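Local coordinates for NYN domain-containing protein (Vibrio parahaemolyticus, PDB 2QIP), which is of unknown function but belongs to the NYN family of the PIN clan and is probably an RNA nuclease, at residues A[9-14]-A[45-51]; A[17-21]-A[115-121]; A[102-106]-A[124-128]; A[106-112]-A[132-137]. All blocks are in the same frame, centred on the assembly; numbering follows the deposited sequence. Where two conformers were deposited one is given.

Contact 1 of 4, residues A[9-14]-A[45-51]; sequences KEKIAI and EKEVVSA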
loop_
_atom_site.group_PDB
_atom_site.type_symbol
_atom_site.label_atom_id
_atom_site.label_comp_id
_atom_site.label_asym_id
_atom_site.label_seq_id
_atom_site.Cartn_x
_atom_site.Cartn_y
_atom_site.Cartn_z
ATOM N N LYS A 9 -22.722 14.283 14.784
ATOM C CA LYS A 9 -21.620 15.047 14.166
ATOM C C LYS A 9 -20.993 14.159 13.090
ATOM O O LYS A 9 -21.045 12.936 13.215
ATOM C CB LYS A 9 -20.536 15.369 15.193
ATOM C CG LYS A 9 -20.969 16.183 16.417
ATOM C CD LYS A 9 -19.735 16.836 16.996
ATOM C CE LYS A 9 -19.591 16.576 18.476
ATOM N NZ LYS A 9 -18.172 16.291 18.817
ATOM N N GLU A 10 -20.390 14.766 12.065
ATOM C CA GLU A 10 -19.678 13.980 11.048
ATOM C C GLU A 10 -18.603 13.146 11.737
ATOM O O GLU A 10 -17.795 13.672 12.509
ATOM C CB GLU A 10 -19.032 14.884 9.994
ATOM C CG GLU A 10 -18.441 14.104 8.831
ATOM C CD GLU A 10 -17.665 14.956 7.832
ATOM O OE1 GLU A 10 -16.981 15.904 8.249
ATOM O OE2 GLU A 10 -17.729 14.662 6.617
ATOM N N LYS A 11 -18.601 11.845 11.461
ATOM C CA LYS A 11 -17.595 10.941 12.011
ATOM C C LYS A 11 -16.380 10.937 11.088
ATOM O O LYS A 11 -16.526 10.753 9.879
ATOM C CB LYS A 11 -18.169 9.524 12.101
ATOM C CG LYS A 11 -19.126 9.320 13.290
ATOM C CD LYS A 11 -19.711 7.887 13.278
ATOM C CE LYS A 11 -20.499 7.620 14.549
ATOM N NZ LYS A 11 -21.087 6.244 14.564
ATOM N N ILE A 12 -15.186 11.118 11.653
ATOM C CA ILE A 12 -13.965 11.169 10.858
ATOM C C ILE A 12 -12.912 10.190 11.362
ATOM O O ILE A 12 -12.857 9.840 12.548
ATOM C CB ILE A 12 -13.354 12.590 10.798
ATOM C CG1 ILE A 12 -12.832 13.045 12.165
ATOM C CG2 ILE A 12 -14.372 13.565 10.207
ATOM C CD1 ILE A 12 -12.078 14.380 12.118
ATOM N N ALA A 13 -12.086 9.742 10.419
ATOM C CA ALA A 13 -10.836 9.051 10.740
ATOM C C ALA A 13 -9.714 9.874 10.160
ATOM O O ALA A 13 -9.826 10.315 9.019
ATOM C CB ALA A 13 -10.811 7.676 10.112
ATOM N N ILE A 14 -8.634 10.036 10.922
ATOM C CA ILE A 14 -7.477 10.783 10.428
ATOM C C ILE A 14 -6.305 9.810 10.313
ATOM O O ILE A 14 -6.066 9.029 11.234
ATOM C CB ILE A 14 -7.097 11.937 11.388
ATOM C CG1 ILE A 14 -8.257 12.922 11.564
ATOM C CG2 ILE A 14 -5.844 12.665 10.851
ATOM C CD1 ILE A 14 -8.055 13.912 12.682
ATOM N N GLU A 45 -16.130 20.356 15.388
ATOM C CA GLU A 45 -17.497 19.844 15.181
ATOM C C GLU A 45 -17.530 18.416 14.639
ATOM O O GLU A 45 -18.529 18.000 14.037
ATOM C CB GLU A 45 -18.314 20.772 14.266
ATOM C CG GLU A 45 -18.385 22.216 14.753
ATOM C CD GLU A 45 -19.139 23.158 13.818
ATOM O OE1 GLU A 45 -19.263 22.882 12.603
ATOM O OE2 GLU A 45 -19.598 24.205 14.312
ATOM N N LYS A 46 -16.451 17.668 14.835
ATOM C CA LYS A 46 -16.371 16.300 14.312
ATOM C C LYS A 46 -16.289 15.309 15.446
ATOM O O LYS A 46 -15.789 15.632 16.527
ATOM C CB LYS A 46 -15.149 16.140 13.397
ATOM C CG LYS A 46 -15.045 17.172 12.299
ATOM C CD LYS A 46 -16.248 17.089 11.338
ATOM C CE LYS A 46 -16.286 18.316 10.436
ATOM N NZ LYS A 46 -17.518 18.301 9.595
ATOM N N GLU A 47 -16.804 14.099 15.188
ATOM C CA GLU A 47 -16.575 12.974 16.080
ATOM C C GLU A 47 -15.359 12.208 15.572
ATOM O O GLU A 47 -15.371 11.637 14.473
ATOM C CB GLU A 47 -17.797 12.054 16.153
ATOM C CG GLU A 47 -17.528 10.834 17.045
ATOM C CD GLU A 47 -18.680 9.853 17.116
ATOM O OE1 GLU A 47 -19.786 10.188 16.654
ATOM O OE2 GLU A 47 -18.453 8.734 17.634
ATOM N N VAL A 48 -14.297 12.210 16.365
ATOM C CA VAL A 48 -13.060 11.580 15.937
ATOM C C VAL A 48 -13.141 10.106 16.321
ATOM O O VAL A 48 -13.006 9.739 17.494
ATOM C CB VAL A 48 -11.818 12.242 16.561
ATOM C CG1 VAL A 48 -10.567 11.550 16.069
ATOM C CG2 VAL A 48 -11.810 13.720 16.241
ATOM N N VAL A 49 -13.407 9.268 15.327
ATOM C CA VAL A 49 -13.508 7.830 15.572
ATOM C C VAL A 49 -12.128 7.207 15.707
ATOM O O VAL A 49 -11.925 6.277 16.475
ATOM C CB VAL A 49 -14.333 7.163 14.456
ATOM C CG1 VAL A 49 -14.307 5.636 14.573
ATOM C CG2 VAL A 49 -15.774 7.702 14.465
ATOM N N SER A 50 -11.179 7.722 14.935
ATOM C CA SER A 50 -9.831 7.182 14.906
ATOM C C SER A 50 -8.895 8.273 14.442
ATOM O O SER A 50 -9.256 9.066 13.560
ATOM C CB SER A 50 -9.768 5.997 13.925
ATOM O OG SER A 50 -8.464 5.451 13.835
ATOM N N ALA A 51 -7.701 8.319 15.025
ATOM C CA ALA A 51 -6.685 9.267 14.587
ATOM C C ALA A 51 -5.329 8.631 14.796
ATOM O O ALA A 51 -4.911 8.376 15.938
ATOM C CB ALA A 51 -6.794 10.594 15.328
HETATM O O HOH W 1 -19.899 17.808 11.815
HETATM O O HOH W 2 -7.463 6.527 11.600
#
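Strand 10-14 runs parallel to residues 46-51, and four backbone bonds of 2.9 Å join them: E47 N to E10 O, I12 N to E47 O, V49 N to I12 O and I14 N to S50 O. K11 and A13 turn their peptides to D110 and strand 111-115 and face this strand with CA-H...O contacts, as A13 CA to S50 O at 3.2 Å. The register slips by one residue at V49, a beta bulge in the parallel sheet of this PIN-clan domain that leaves S50 N without a partner. At the N-terminal end water 1 accepts from E10 N (3.1 Å) and donates to E45 O (2.6 Å); at the other end water 2 donates to I14 O (2.9 Å) and meets S50 OG (2.7 Å). E10 suits this inner strand, between cations on both neighbours: OE1 meets K46 NZ at 2.8 Å, OE2 pairs with R111. On that face, I12 CD1 lies 4.2 Å from V48 CG2; opposite, small A13 and S50 admit I105 of helix 95-105.

Contact 2 of 4, residues A[17-21]-A[115-121]; sequences DVQNV and VSGDGDF
Two carboxylates share one water here: water 3 sits 2.7 Å from D17 OD2 and 2.8 Å from D118 OD2, and D118 also lies close to the like charge of D95. D17 ends a strand (phi/psi -87/87) and takes the N-cap position of helix 18-29, whose first turn closes with V21 N to D17 O at 3.0 Å. Facing it, V115 (-104/93) and S116 (-171/147) are extended, G117 (-102/6) bends the chain, and 119-121 have helical angles. The nearest CA pair is D17 and S116, 5.4 Å apart. D17 N donates to V115 O at 2.9 Å. With chi1 t, D17 brings OD2 within 2.9 Å of S116 OG, which donates to it, and 3.6 Å from F121 CE2 at the ring edge. S116 OG also accepts from D118 N (3.2 Å) in an ST turn, and D118 OD1 from D120 N (2.9 Å) in an Asx turn: short polar side chains can reach their own backbone like this. N20, chi1 t and chi2 -87°, takes G117 N on OD1 at 2.9 Å. Beside these polar bonds the buried, apolar V21 CG2 and V115 CG1 meet at 3.6 Å. Acidic residues gathered at the C-terminal ends of parallel strands are characteristic of the metal-dependent PIN-like nuclease site, and this cluster is consistent with one, although no metal is bound.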
loop_
_atom_site.group_PDB
_atom_site.type_symbol
_atom_site.label_atom_id
_atom_site.label_comp_id
_atom_site.label_asym_id
_atom_site.label_seq_id
_atom_site.Cartn_x
_atom_site.Cartn_y
_atom_site.Cartn_z
ATOM N N ASP A 17 0.585 10.605 7.275
ATOM C CA ASP A 17 1.819 10.033 6.748
ATOM C C ASP A 17 2.926 10.978 7.262
ATOM O O ASP A 17 3.292 11.954 6.577
ATOM C CB ASP A 17 1.680 10.056 5.222
ATOM C CG ASP A 17 2.822 9.403 4.472
ATOM O OD1 ASP A 17 3.828 8.964 5.055
ATOM O OD2 ASP A 17 2.681 9.347 3.225
ATOM N N VAL A 18 3.421 10.722 8.484
ATOM C CA VAL A 18 4.327 11.661 9.154
ATOM C C VAL A 18 5.585 11.914 8.331
ATOM O O VAL A 18 6.029 13.053 8.246
ATOM C CB VAL A 18 4.686 11.155 10.586
ATOM C CG1 VAL A 18 5.822 11.969 11.214
ATOM C CG2 VAL A 18 3.437 11.160 11.491
ATOM N N GLN A 19 6.126 10.875 7.699
ATOM C CA GLN A 19 7.353 11.065 6.892
ATOM C C GLN A 19 7.092 11.994 5.694
ATOM O O GLN A 19 7.903 12.876 5.391
ATOM C CB GLN A 19 7.906 9.720 6.403
ATOM C CG GLN A 19 8.497 8.850 7.509
ATOM C CD GLN A 19 9.783 9.430 8.113
ATOM O OE1 GLN A 19 9.746 10.110 9.141
ATOM N NE2 GLN A 19 10.925 9.158 7.468
ATOM N N ASN A 20 5.967 11.796 5.013
ATOM C CA ASN A 20 5.631 12.655 3.875
ATOM C C ASN A 20 5.444 14.118 4.296
ATOM O O ASN A 20 5.987 15.031 3.655
ATOM C CB ASN A 20 4.406 12.138 3.122
ATOM C CG ASN A 20 4.001 13.043 1.976
ATOM O OD1 ASN A 20 3.246 13.996 2.162
ATOM N ND2 ASN A 20 4.481 12.738 0.777
ATOM N N VAL A 21 4.718 14.332 5.394
ATOM C CA VAL A 21 4.524 15.674 5.934
ATOM C C VAL A 21 5.867 16.311 6.274
ATOM O O VAL A 21 6.111 17.454 5.911
ATOM C CB VAL A 21 3.599 15.628 7.164
ATOM C CG1 VAL A 21 3.538 16.979 7.846
ATOM C CG2 VAL A 21 2.206 15.202 6.724
ATOM N N VAL A 115 -3.531 12.727 5.435
ATOM C CA VAL A 115 -2.540 13.800 5.409
ATOM C C VAL A 115 -1.291 13.238 4.735
ATOM O O VAL A 115 -0.468 12.576 5.367
ATOM C CB VAL A 115 -2.248 14.340 6.834
ATOM C CG1 VAL A 115 -1.378 15.589 6.761
ATOM C CG2 VAL A 115 -3.550 14.696 7.534
ATOM N N SER A 116 -1.223 13.453 3.425
ATOM C CA SER A 116 -0.119 12.982 2.596
ATOM C C SER A 116 -0.287 13.597 1.227
ATOM O O SER A 116 -1.431 13.778 0.770
ATOM C CB SER A 116 -0.162 11.459 2.429
ATOM O OG SER A 116 0.930 11.015 1.624
ATOM N N GLY A 117 0.836 13.875 0.565
ATOM C CA GLY A 117 0.791 14.309 -0.824
ATOM C C GLY A 117 1.147 13.225 -1.829
ATOM O O GLY A 117 1.213 13.498 -3.029
ATOM N N ASP A 118 1.337 11.997 -1.355
ATOM C CA ASP A 118 1.781 10.882 -2.199
ATOM C C ASP A 118 0.667 10.408 -3.144
ATOM O O ASP A 118 -0.364 9.872 -2.706
ATOM C CB ASP A 118 2.254 9.756 -1.266
ATOM C CG ASP A 118 2.823 8.536 -1.992
ATOM O OD1 ASP A 118 2.626 8.369 -3.214
ATOM O OD2 ASP A 118 3.465 7.703 -1.277
ATOM N N GLY A 119 0.869 10.622 -4.441
ATOM C CA GLY A 119 -0.137 10.287 -5.421
ATOM C C GLY A 119 -0.506 8.814 -5.484
ATOM O O GLY A 119 -1.566 8.477 -6.013
ATOM N N ASP A 120 0.345 7.924 -4.978
ATOM C CA ASP A 120 -0.047 6.513 -4.984
ATOM C C ASP A 120 -1.309 6.274 -4.158
ATOM O O ASP A 120 -2.020 5.291 -4.363
ATOM C CB ASP A 120 1.082 5.596 -4.536
ATOM C CG ASP A 120 2.052 5.290 -5.659
ATOM O OD1 ASP A 120 1.611 5.325 -6.826
ATOM O OD2 ASP A 120 3.245 5.030 -5.375
ATOM N N PHE A 121 -1.588 7.178 -3.227
ATOM C CA PHE A 121 -2.818 7.033 -2.435
ATOM C C PHE A 121 -4.092 7.334 -3.247
ATOM O O PHE A 121 -5.213 7.096 -2.760
ATOM C CB PHE A 121 -2.769 7.864 -1.162
ATOM C CG PHE A 121 -1.830 7.333 -0.116
ATOM C CD1 PHE A 121 -1.939 6.025 0.341
ATOM C CD2 PHE A 121 -0.844 8.148 0.431
ATOM C CE1 PHE A 121 -1.048 5.535 1.333
ATOM C CE2 PHE A 121 0.013 7.669 1.408
ATOM C CZ PHE A 121 -0.070 6.366 1.868
HETATM O O HOH W 3 4.258 8.129 1.352
#

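Contact 3 of 4, residues A[102-106]-A[124-128]; sequences AIEIA and LVERI. With EDO (1,2-ethanediol), chain D; EDO (1,2-ethanediol), chain E.
Two helical segments meet through aliphatic side chains alone. Residues 102-105 are helical, part of helix 95-105 (phi/psi near -65/-40 for 102-104, -86/-22 at I105; A106 N to A102 O 3.0 Å), and 124-128 lie within another (I128 N to L124 O 3.0 Å); their nearest CA atoms, I103 and I128, are 6.5 Å apart. The small A102 and A106 let the helices come close, each pointing CB at the partner, A102 CB meeting L124 CD2 at 3.7 Å and I128 CD1 at 4.3 Å, A106 CB meeting I128 CG2 at 4.2 Å. I103 leaves its helix sideways, but m,m (-74°, -65°) bends it back, so that CG1 lies 3.8 Å from L124 CD1 and CD1 4.0 Å from I128 CG1. L124 is t,p: CD1 touches both A102 and I103, and CD2 lies against A102; I128 is m,t, stretched toward A102. R127 (t, p, p) gives only its stem, CG being 4.2 Å from I103 CD1, since its guanidinium turns away to E104 and D101 of the second subunit, whose R127 reaches E104 here in return. E126 OE1 accepts from ethanediol E O1 at 3.0 Å. Helices 95-105 and 122-132 thus lie side by side on one face of the sheet, A102 resting on L15 of strand 10-17 and I128 on V136 of strand 135-140, while helix 35-42 packs on the other face.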
loop_
_atom_site.group_PDB
_atom_site.type_symbol
_atom_site.label_atom_id
_atom_site.label_comp_id
_atom_site.label_asym_id
_atom_site.label_seq_id
_atom_site.Cartn_x
_atom_site.Cartn_y
_atom_site.Cartn_z
ATOM N N ALA A 102 -6.832 2.432 6.361
ATOM C CA ALA A 102 -7.824 3.353 5.829
ATOM C C ALA A 102 -9.035 2.568 5.327
ATOM O O ALA A 102 -10.174 2.958 5.567
ATOM C CB ALA A 102 -7.232 4.186 4.715
ATOM N N ILE A 103 -8.790 1.458 4.627
ATOM C CA ILE A 103 -9.936 0.624 4.198
ATOM C C ILE A 103 -10.684 0.017 5.374
ATOM O O ILE A 103 -11.928 -0.049 5.369
ATOM C CB ILE A 103 -9.488 -0.490 3.259
ATOM C CG1 ILE A 103 -9.170 0.112 1.910
ATOM C CG2 ILE A 103 -10.557 -1.609 3.142
ATOM C CD1 ILE A 103 -10.396 0.748 1.156
ATOM N N GLU A 104 -9.941 -0.431 6.393
ATOM C CA GLU A 104 -10.585 -0.976 7.578
ATOM C C GLU A 104 -11.491 0.032 8.295
ATOM O O GLU A 104 -12.556 -0.331 8.809
ATOM C CB GLU A 104 -9.551 -1.565 8.541
ATOM C CG GLU A 104 -9.162 -2.975 8.191
ATOM C CD GLU A 104 -8.140 -3.523 9.162
ATOM O OE1 GLU A 104 -7.196 -4.192 8.698
ATOM O OE2 GLU A 104 -8.257 -3.241 10.375
ATOM N N ILE A 105 -11.074 1.292 8.359
ATOM C CA ILE A 105 -11.836 2.269 9.129
ATOM C C ILE A 105 -12.962 2.904 8.312
ATOM O O ILE A 105 -13.910 3.420 8.887
ATOM C CB ILE A 105 -10.892 3.343 9.769
ATOM C CG1 ILE A 105 -11.576 4.048 10.954
ATOM C CG2 ILE A 105 -10.422 4.371 8.722
ATOM C CD1 ILE A 105 -11.807 3.182 12.153
ATOM N N ALA A 106 -12.851 2.868 6.984
ATOM C CA ALA A 106 -13.864 3.506 6.125
ATOM C C ALA A 106 -15.334 3.190 6.494
ATOM O O ALA A 106 -16.164 4.091 6.533
ATOM C CB ALA A 106 -13.604 3.196 4.653
ATOM N N LEU A 124 -6.259 4.442 -3.284
ATOM C CA LEU A 124 -6.929 4.233 -1.998
ATOM C C LEU A 124 -8.147 5.142 -1.867
ATOM O O LEU A 124 -9.227 4.695 -1.443
ATOM C CB LEU A 124 -5.943 4.472 -0.850
ATOM C CG LEU A 124 -6.548 4.614 0.552
ATOM C CD1 LEU A 124 -7.282 3.339 0.997
ATOM C CD2 LEU A 124 -5.438 5.022 1.532
ATOM N N VAL A 125 -7.989 6.413 -2.254
ATOM C CA VAL A 125 -9.113 7.343 -2.220
ATOM C C VAL A 125 -10.256 6.797 -3.091
ATOM O O VAL A 125 -11.418 6.728 -2.651
ATOM C CB VAL A 125 -8.658 8.740 -2.692
ATOM C CG1 VAL A 125 -9.852 9.656 -2.938
ATOM C CG2 VAL A 125 -7.646 9.331 -1.678
ATOM N N GLU A 126 -9.924 6.403 -4.317
ATOM C CA GLU A 126 -10.921 5.857 -5.242
ATOM C C GLU A 126 -11.622 4.646 -4.621
ATOM O O GLU A 126 -12.834 4.513 -4.728
ATOM C CB GLU A 126 -10.262 5.476 -6.568
ATOM C CG GLU A 126 -11.155 4.748 -7.559
ATOM C CD GLU A 126 -10.381 4.316 -8.792
ATOM O OE1 GLU A 126 -9.501 3.428 -8.678
ATOM O OE2 GLU A 126 -10.642 4.893 -9.860
ATOM N N ARG A 127 -10.870 3.751 -3.986
ATOM C CA ARG A 127 -11.469 2.516 -3.462
ATOM C C ARG A 127 -12.402 2.816 -2.286
ATOM O O ARG A 127 -13.442 2.172 -2.132
ATOM C CB ARG A 127 -10.388 1.524 -3.044
ATOM C CG ARG A 127 -10.884 0.082 -2.982
ATOM C CD ARG A 127 -11.245 -0.499 -4.353
ATOM N NE ARG A 127 -10.139 -0.428 -5.312
ATOM C CZ ARG A 127 -9.297 -1.433 -5.583
ATOM N NH1 ARG A 127 -9.409 -2.594 -4.968
ATOM N NH2 ARG A 127 -8.293 -1.254 -6.438
ATOM N N ILE A 128 -12.031 3.776 -1.438
ATOM C CA ILE A 128 -12.928 4.182 -0.349
ATOM C C ILE A 128 -14.252 4.721 -0.916
ATOM O O ILE A 128 -15.346 4.387 -0.436
ATOM C CB ILE A 128 -12.261 5.262 0.516
ATOM C CG1 ILE A 128 -11.117 4.651 1.326
ATOM C CG2 ILE A 128 -13.295 5.909 1.456
ATOM C CD1 ILE A 128 -10.174 5.697 1.955
HETATM C C1 EDO D . -7.035 -5.495 11.834
HETATM O O1 EDO D . -6.449 -4.269 12.274
HETATM C C2 EDO D . -6.962 -6.594 12.876
HETATM O O2 EDO D . -5.966 -7.538 12.467
HETATM C C1 EDO E . -7.076 6.302 -9.187
HETATM O O1 EDO E . -7.258 5.046 -9.859
HETATM C C2 EDO E . -6.208 7.166 -10.086
HETATM O O2 EDO E . -6.940 7.422 -11.292
#

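Contact 4 of 4, residues A[106-112]-A[132-137]; sequences APDVDRV and YNKKVT. With EDO (1,2-ethanediol), chain C.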
loop_
_atom_site.group_PDB
_atom_site.type_symbol
_atom_site.label_atom_id
_atom_site.label_comp_id
_atom_site.label_asym_id
_atom_site.label_seq_id
_atom_site.Cartn_x
_atom_site.Cartn_y
_atom_site.Cartn_z
ATOM N N ALA A 106 -12.851 2.868 6.984
ATOM C CA ALA A 106 -13.864 3.506 6.125
ATOM C C ALA A 106 -15.334 3.190 6.494
ATOM O O ALA A 106 -16.164 4.091 6.533
ATOM C CB ALA A 106 -13.604 3.196 4.653
ATOM N N PRO A 107 -15.683 1.909 6.723
ATOM C CA PRO A 107 -17.106 1.659 7.051
ATOM C C PRO A 107 -17.595 2.327 8.334
ATOM O O PRO A 107 -18.803 2.493 8.505
ATOM C CB PRO A 107 -17.192 0.127 7.168
ATOM C CG PRO A 107 -15.765 -0.348 7.356
ATOM C CD PRO A 107 -14.919 0.646 6.613
ATOM N N ASP A 108 -16.668 2.711 9.208
ATOM C CA ASP A 108 -17.028 3.250 10.513
ATOM C C ASP A 108 -17.092 4.768 10.554
ATOM O O ASP A 108 -17.450 5.335 11.580
ATOM C CB ASP A 108 -16.043 2.779 11.583
ATOM C CG ASP A 108 -16.045 1.285 11.737
ATOM O OD1 ASP A 108 -17.146 0.725 11.868
ATOM O OD2 ASP A 108 -14.955 0.672 11.698
ATOM N N VAL A 109 -16.748 5.426 9.444
ATOM C CA VAL A 109 -16.689 6.898 9.435
ATOM C C VAL A 109 -17.408 7.477 8.225
ATOM O O VAL A 109 -17.621 6.775 7.220
ATOM C CB VAL A 109 -15.232 7.442 9.501
ATOM C CG1 VAL A 109 -14.593 7.027 10.814
ATOM C CG2 VAL A 109 -14.384 6.953 8.326
ATOM N N ASP A 110 -17.786 8.749 8.336
ATOM C CA ASP A 110 -18.349 9.461 7.197
ATOM C C ASP A 110 -17.282 10.005 6.266
ATOM O O ASP A 110 -17.526 10.206 5.086
ATOM C CB ASP A 110 -19.218 10.631 7.664
ATOM C CG ASP A 110 -20.368 10.183 8.553
ATOM O OD1 ASP A 110 -21.121 9.289 8.120
ATOM O OD2 ASP A 110 -20.489 10.670 9.696
ATOM N N ARG A 111 -16.105 10.273 6.811
ATOM C CA ARG A 111 -15.046 10.906 6.041
ATOM C C ARG A 111 -13.700 10.430 6.572
ATOM O O ARG A 111 -13.484 10.355 7.791
ATOM C CB ARG A 111 -15.140 12.430 6.192
ATOM C CG ARG A 111 -14.072 13.202 5.391
ATOM C CD ARG A 111 -14.176 14.684 5.611
ATOM N NE ARG A 111 -15.440 15.183 5.091
ATOM C CZ ARG A 111 -15.649 15.631 3.849
ATOM N NH1 ARG A 111 -14.668 15.685 2.948
ATOM N NH2 ARG A 111 -16.883 16.028 3.499
ATOM N N VAL A 112 -12.827 10.071 5.632
ATOM C CA VAL A 112 -11.422 9.753 5.931
ATOM C C VAL A 112 -10.601 10.991 5.588
ATOM O O VAL A 112 -10.726 11.546 4.466
ATOM C CB VAL A 112 -10.937 8.529 5.100
ATOM C CG1 VAL A 112 -9.440 8.279 5.322
ATOM C CG2 VAL A 112 -11.753 7.285 5.451
ATOM N N TYR A 132 -17.189 2.065 -0.197
ATOM C CA TYR A 132 -17.864 2.530 1.023
ATOM C C TYR A 132 -18.635 3.833 0.837
ATOM O O TYR A 132 -19.326 4.288 1.750
ATOM C CB TYR A 132 -16.859 2.659 2.184
ATOM C CG TYR A 132 -16.184 1.344 2.448
ATOM C CD1 TYR A 132 -16.817 0.359 3.210
ATOM C CD2 TYR A 132 -14.957 1.044 1.861
ATOM C CE1 TYR A 132 -16.215 -0.885 3.403
ATOM C CE2 TYR A 132 -14.355 -0.194 2.041
ATOM C CZ TYR A 132 -14.979 -1.145 2.817
ATOM O OH TYR A 132 -14.378 -2.375 3.002
ATOM N N ASN A 133 -18.488 4.440 -0.340
ATOM C CA ASN A 133 -19.105 5.731 -0.642
ATOM C C ASN A 133 -18.962 6.745 0.490
ATOM O O ASN A 133 -19.911 7.481 0.806
ATOM C CB ASN A 133 -20.565 5.580 -1.071
ATOM C CG ASN A 133 -21.097 6.818 -1.759
ATOM O OD1 ASN A 133 -20.344 7.603 -2.372
ATOM N ND2 ASN A 133 -22.408 7.003 -1.677
ATOM N N LYS A 134 -17.765 6.787 1.087
ATOM C CA LYS A 134 -17.463 7.803 2.090
ATOM C C LYS A 134 -16.679 8.948 1.449
ATOM O O LYS A 134 -16.173 8.809 0.328
ATOM C CB LYS A 134 -16.712 7.179 3.283
ATOM C CG LYS A 134 -17.424 5.967 3.917
ATOM C CD LYS A 134 -18.895 6.180 4.257
ATOM C CE LYS A 134 -19.554 4.913 4.845
ATOM N NZ LYS A 134 -19.081 4.598 6.222
ATOM N N LYS A 135 -16.630 10.081 2.156
ATOM C CA LYS A 135 -15.877 11.241 1.670
ATOM C C LYS A 135 -14.420 11.096 2.047
ATOM O O LYS A 135 -14.091 10.458 3.064
ATOM C CB LYS A 135 -16.410 12.535 2.295
ATOM C CG LYS A 135 -17.875 12.818 1.993
ATOM C CD LYS A 135 -18.072 13.311 0.593
ATOM C CE LYS A 135 -19.544 13.679 0.351
ATOM N NZ LYS A 135 -19.727 14.095 -1.061
ATOM N N VAL A 136 -13.553 11.699 1.243
ATOM C CA VAL A 136 -12.135 11.748 1.547
ATOM C C VAL A 136 -11.638 13.171 1.391
ATOM O O VAL A 136 -11.842 13.810 0.325
ATOM C CB VAL A 136 -11.317 10.787 0.644
ATOM C CG1 VAL A 136 -9.838 10.806 1.047
ATOM C CG2 VAL A 136 -11.891 9.346 0.743
ATOM N N THR A 137 -11.012 13.673 2.455
ATOM C CA THR A 137 -10.263 14.938 2.383
ATOM C C THR A 137 -8.776 14.619 2.421
ATOM O O THR A 137 -8.341 13.808 3.246
ATOM C CB THR A 137 -10.592 15.860 3.574
ATOM O OG1 THR A 137 -11.986 16.194 3.547
ATOM C CG2 THR A 137 -9.729 17.141 3.580
HETATM C C1 EDO C . -20.543 6.141 9.346
HETATM O O1 EDO C . -20.627 6.458 7.954
HETATM C C2 EDO C . -21.929 5.744 9.843
HETATM O O2 EDO C . -21.740 5.145 11.122
#
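Strands 111-115 and 135-140 are the parallel partners of a beta-alpha-beta unit connected by helix 122-132, and this contact joins them at their N-terminal ends. It begins with A106 and P107, in a 3-10 turn: A106 CB is 4.2 Å from the Y132 ring centroid, in an off-centre position, and P107 CD is 4.1 Å from it, over the face, two CH-pi contacts for which a flat aromatic is apt. The turn also exposes carbonyls to the long, flexible K134, whose NZ donates chiefly to A106 O (3.0 Å), V109 O (2.8 Å) and ethanediol O1 (3.0 Å), with P107 O (3.1 Å) a weak, shared acceptor. D110 accepts from K135 N on its O at 3.1 Å, while OD2 takes K11 N and OD1 receives that ethanediol O1 at 2.9 Å. From R111 the ladder is regular: R111 pairs with K135, V112 with V136. The R111 guanidinium, also salt-bridged to E10 through NE, lays one side over K135 CB, 3.5 Å from CZ, and NH1 donates to T137 OG1 at 2.8 Å. On the other, buried face valine suits V112, whose N donates to K135 O at 2.9 Å, and T137 N donates to V112 O at 2.9 Å.

In the fold
Contacts 1 and 4 are adjacent parts of the same sheet, their centres 10 Å apart: strand 10-17 pairs with 111-115, and E10 OE2 meets R111 NE at 2.8 Å between them. Contact 3 lies 7 Å from contact 4, centre to centre, sharing A106 and setting I128 CG2 3.8 Å from V136 CG2; it also reaches contact 1, where I105 CG2 approaches A13 CB at 3.6 Å. Contact 2 stands apart, about 20, 15 and 18 Å from the centres of contacts 1, 3 and 4, at the strands' C-terminal ends, where the probable nuclease site lies. Contacts 2 and 3 both touch the second subunit, D120 bridging to its K80.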